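Ribose 5-phosphate isomerase RpiB (Thermoanaerobacter tengcongensis, PDB 4EGS) probably removes phosphate from phosphotyrosine through its N-terminal low molecular weight phosphatase domain, and probably interconverts aldoses and ketoses through its RpiB-like part. Local coordinates at residues S104-G112 / L127-K137. Residues are numbered along the deposited sequence; the frame is centred on the assembly and turned at random.
Sequences SLREEDLKG and LVSQYPEYADK
L127, in the last turn of helix 121-130, sets its CD2 methyl 3.9 Å from CD2 of L105, and both leucines lie on V40 of strand 36-41. Where the helix gives way to loop, the Y131 ring is held between two aliphatic groups: CG of Q130 covers one face, and the L110 side chain crosses to the opposite face at about a right angle. The L110 methyl CD2 sits 3.7 Å from the Y131 ring centroid, 21° off the normal, a CH-pi contact displaced toward CD2 of the ring. With CG anti to its carbonyl carbon (chi1 -56°), Y131 also brings CE2 to 4.0 Å from L105 CD2. Trading Y131 for an alanine would probably open a gap between Q130 and the leucines L105 and L110, and leave the L110 methyl without its aromatic face. This packing joins two connections of the four-stranded parallel sheet of the alpha/beta low molecular weight phosphatase fold: segment 104-112 leads into strand 115-118, while segment 127-137 leads into edge strand 138-140. A type II turn from Y131 to Y134 then places the second tyrosine beside the first, with Y131 CB at the edge of the Y134 ring. The Y134 hydroxyl reaches the aliphatic part of K111, its OH 3.2 Å from CG, while Y134 CD2 lies 4.1 Å from L110 CD2. K137, extended beyond CG, spans to helix 108-112, where NZ donates a 2.7 Å hydrogen bond to L110 O, the donor tilted 25° from the carbonyl plane; A113 O accepts a second bond from the same ammonium.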
loop_
_atom_site.group_PDB
_atom_site.type_symbol
_atom_site.label_atom_id
_atom_site.label_comp_id
_atom_site.label_asym_id
_atom_site.label_seq_id
_atom_site.Cartn_x
_atom_site.Cartn_y
_atom_site.Cartn_z
ATOM N N SER A 104 -12.511 5.050 22.342
ATOM C CA SER A 104 -11.919 6.381 22.379
ATOM C C SER A 104 -10.442 6.280 22.015
ATOM O O SER A 104 -9.749 5.356 22.444
ATOM C CB SER A 104 -12.096 7.023 23.758
ATOM O OG SER A 104 -11.573 8.340 23.783
ATOM N N LEU A 105 -9.969 7.227 21.212
ATOM C CA LEU A 105 -8.612 7.181 20.683
ATOM C C LEU A 105 -7.552 7.361 21.774
ATOM O O LEU A 105 -7.664 8.239 22.633
ATOM C CB LEU A 105 -8.441 8.224 19.574
ATOM C CG LEU A 105 -7.221 8.089 18.660
ATOM C CD1 LEU A 105 -7.612 8.351 17.215
ATOM C CD2 LEU A 105 -6.118 9.041 19.089
ATOM N N ARG A 106 -6.531 6.510 21.731
ATOM C CA ARG A 106 -5.444 6.544 22.703
ATOM C C ARG A 106 -4.125 6.804 21.986
ATOM O O ARG A 106 -4.091 7.462 20.950
ATOM C CB ARG A 106 -5.362 5.214 23.450
ATOM C CG ARG A 106 -6.709 4.585 23.749
ATOM C CD ARG A 106 -6.579 3.078 23.891
ATOM N NE ARG A 106 -7.856 2.397 23.696
ATOM C CZ ARG A 106 -8.368 2.100 22.505
ATOM N NH1 ARG A 106 -7.716 2.430 21.399
ATOM N NH2 ARG A 106 -9.536 1.476 22.418
ATOM N N GLU A 107 -3.037 6.278 22.539
ATOM C CA GLU A 107 -1.738 6.392 21.890
ATOM C C GLU A 107 -1.394 5.085 21.183
ATOM O O GLU A 107 -0.519 5.044 20.316
ATOM C CB GLU A 107 -0.652 6.750 22.905
ATOM C CG GLU A 107 0.482 7.577 22.318
ATOM C CD GLU A 107 1.707 7.609 23.208
ATOM O OE1 GLU A 107 2.523 8.545 23.066
ATOM O OE2 GLU A 107 1.860 6.695 24.044
ATOM N N GLU A 108 -2.098 4.021 21.556
ATOM C CA GLU A 108 -1.873 2.697 20.986
ATOM C C GLU A 108 -2.256 2.647 19.510
ATOM O O GLU A 108 -1.580 2.004 18.706
ATOM C CB GLU A 108 -2.678 1.650 21.761
ATOM C CG GLU A 108 -1.878 0.430 22.191
ATOM C CD GLU A 108 -2.699 -0.542 23.020
ATOM O OE1 GLU A 108 -2.202 -0.998 24.072
ATOM O OE2 GLU A 108 -3.840 -0.853 22.617
ATOM N N ASP A 109 -3.341 3.331 19.161
ATOM C CA ASP A 109 -3.873 3.287 17.801
ATOM C C ASP A 109 -3.059 4.128 16.821
ATOM O O ASP A 109 -2.882 3.744 15.666
ATOM C CB ASP A 109 -5.338 3.734 17.778
ATOM C CG ASP A 109 -5.904 3.963 19.163
ATOM O OD1 ASP A 109 -5.172 4.494 20.024
ATOM O OD2 ASP A 109 -7.079 3.610 19.394
ATOM N N LEU A 110 -2.566 5.271 17.283
ATOM C CA LEU A 110 -1.824 6.186 16.419
ATOM C C LEU A 110 -0.454 5.642 16.022
ATOM O O LEU A 110 -0.041 5.768 14.869
ATOM C CB LEU A 110 -1.685 7.558 17.081
ATOM C CG LEU A 110 -2.508 8.678 16.442
ATOM C CD1 LEU A 110 -3.939 8.229 16.211
ATOM C CD2 LEU A 110 -2.474 9.925 17.308
ATOM N N LYS A 111 0.246 5.041 16.980
ATOM C CA LYS A 111 1.565 4.468 16.725
ATOM C C LYS A 111 1.499 3.293 15.755
ATOM O O LYS A 111 2.347 3.155 14.872
ATOM C CB LYS A 111 2.211 4.014 18.035
ATOM C CG LYS A 111 2.734 5.142 18.905
ATOM C CD LYS A 111 3.134 4.622 20.278
ATOM C CE LYS A 111 3.977 5.630 21.039
ATOM N NZ LYS A 111 5.311 5.826 20.403
ATOM N N GLY A 112 0.489 2.446 15.926
ATOM C CA GLY A 112 0.333 1.266 15.096
ATOM C C GLY A 112 -0.197 1.578 13.710
ATOM O O GLY A 112 -0.192 0.719 12.827
ATOM N N LEU A 127 -6.564 16.095 16.296
ATOM C CA LEU A 127 -5.451 15.160 16.394
ATOM C C LEU A 127 -4.097 15.858 16.254
ATOM O O LEU A 127 -3.230 15.706 17.114
ATOM C CB LEU A 127 -5.596 14.047 15.352
ATOM C CG LEU A 127 -6.752 13.066 15.564
ATOM C CD1 LEU A 127 -6.996 12.235 14.314
ATOM C CD2 LEU A 127 -6.484 12.163 16.760
ATOM N N VAL A 128 -3.922 16.630 15.184
ATOM C CA VAL A 128 -2.631 17.267 14.908
ATOM C C VAL A 128 -2.212 18.315 15.943
ATOM O O VAL A 128 -1.020 18.503 16.192
ATOM C CB VAL A 128 -2.566 17.880 13.484
ATOM C CG1 VAL A 128 -2.668 16.791 12.433
ATOM C CG2 VAL A 128 -3.657 18.918 13.288
ATOM N N SER A 129 -3.188 18.990 16.542
ATOM C CA SER A 129 -2.901 19.976 17.579
ATOM C C SER A 129 -2.364 19.275 18.820
ATOM O O SER A 129 -1.395 19.722 19.433
ATOM C CB SER A 129 -4.156 20.777 17.930
ATOM O OG SER A 129 -5.147 19.950 18.517
ATOM N N GLN A 130 -3.000 18.164 19.173
ATOM C CA GLN A 130 -2.609 17.388 20.339
ATOM C C GLN A 130 -1.435 16.458 20.042
ATOM O O GLN A 130 -0.550 16.275 20.879
ATOM C CB GLN A 130 -3.808 16.587 20.849
ATOM C CG GLN A 130 -3.437 15.358 21.648
ATOM C CD GLN A 130 -4.286 15.198 22.885
ATOM O OE1 GLN A 130 -5.432 14.754 22.816
ATOM N NE2 GLN A 130 -3.726 15.560 24.031
ATOM N N TYR A 131 -1.427 15.877 18.846
ATOM C CA TYR A 131 -0.383 14.931 18.463
ATOM C C TYR A 131 0.469 15.446 17.308
ATOM O O TYR A 131 0.295 15.018 16.167
ATOM C CB TYR A 131 -0.999 13.586 18.074
ATOM C CG TYR A 131 -1.873 12.966 19.140
ATOM C CD1 TYR A 131 -1.315 12.414 20.287
ATOM C CD2 TYR A 131 -3.254 12.918 18.995
ATOM C CE1 TYR A 131 -2.109 11.841 21.263
ATOM C CE2 TYR A 131 -4.055 12.345 19.965
ATOM C CZ TYR A 131 -3.477 11.810 21.097
ATOM O OH TYR A 131 -4.270 11.240 22.066
ATOM N N PRO A 132 1.402 16.366 17.597
ATOM C CA PRO A 132 2.294 16.849 16.543
ATOM C C PRO A 132 3.329 15.781 16.205
ATOM O O PRO A 132 3.677 14.978 17.072
ATOM C CB PRO A 132 2.973 18.067 17.185
ATOM C CG PRO A 132 2.208 18.341 18.455
ATOM C CD PRO A 132 1.685 17.018 18.883
ATOM N N GLU A 133 3.793 15.770 14.957
ATOM C CA GLU A 133 4.764 14.786 14.463
ATOM C C GLU A 133 4.192 13.369 14.333
ATOM O O GLU A 133 4.872 12.454 13.865
ATOM C CB GLU A 133 6.075 14.815 15.264
ATOM C CG GLU A 133 6.916 16.070 15.031
ATOM C CD GLU A 133 6.299 17.319 15.642
ATOM O OE1 GLU A 133 6.027 17.312 16.861
ATOM O OE2 GLU A 133 6.084 18.306 14.904
ATOM N N TYR A 134 2.945 13.199 14.761
ATOM C CA TYR A 134 2.115 12.099 14.295
ATOM C C TYR A 134 1.371 12.674 13.105
ATOM O O TYR A 134 0.744 11.956 12.329
ATOM C CB TYR A 134 1.110 11.673 15.364
ATOM C CG TYR A 134 1.671 10.758 16.425
ATOM C CD1 TYR A 134 2.454 9.661 16.087
ATOM C CD2 TYR A 134 1.414 10.991 17.770
ATOM C CE1 TYR A 134 2.965 8.822 17.061
ATOM C CE2 TYR A 134 1.921 10.160 18.748
ATOM C CZ TYR A 134 2.694 9.079 18.390
ATOM O OH TYR A 134 3.198 8.254 19.369
ATOM N N ALA A 135 1.467 13.996 12.978
ATOM C CA ALA A 135 0.753 14.760 11.962
ATOM C C ALA A 135 1.154 14.383 10.539
ATOM O O ALA A 135 0.414 14.651 9.591
ATOM C CB ALA A 135 0.961 16.254 12.191
ATOM N N ASP A 136 2.322 13.766 10.394
ATOM C CA ASP A 136 2.823 13.376 9.080
ATOM C C ASP A 136 1.933 12.318 8.433
ATOM O O ASP A 136 1.849 12.231 7.208
ATOM C CB ASP A 136 4.262 12.864 9.182
ATOM C CG ASP A 136 4.891 12.619 7.823
ATOM O OD1 ASP A 136 5.602 11.604 7.667
ATOM O OD2 ASP A 136 4.678 13.447 6.911
ATOM N N LYS A 137 1.270 11.518 9.261
ATOM C CA LYS A 137 0.382 10.474 8.762
ATOM C C LYS A 137 -1.090 10.807 8.994
ATOM O O LYS A 137 -1.968 9.992 8.714
ATOM C CB LYS A 137 0.738 9.116 9.377
ATOM C CG LYS A 137 0.847 9.113 10.895
ATOM C CD LYS A 137 1.373 7.777 11.400
ATOM C CE LYS A 137 1.568 7.783 12.906
ATOM N NZ LYS A 137 2.100 6.480 13.396
#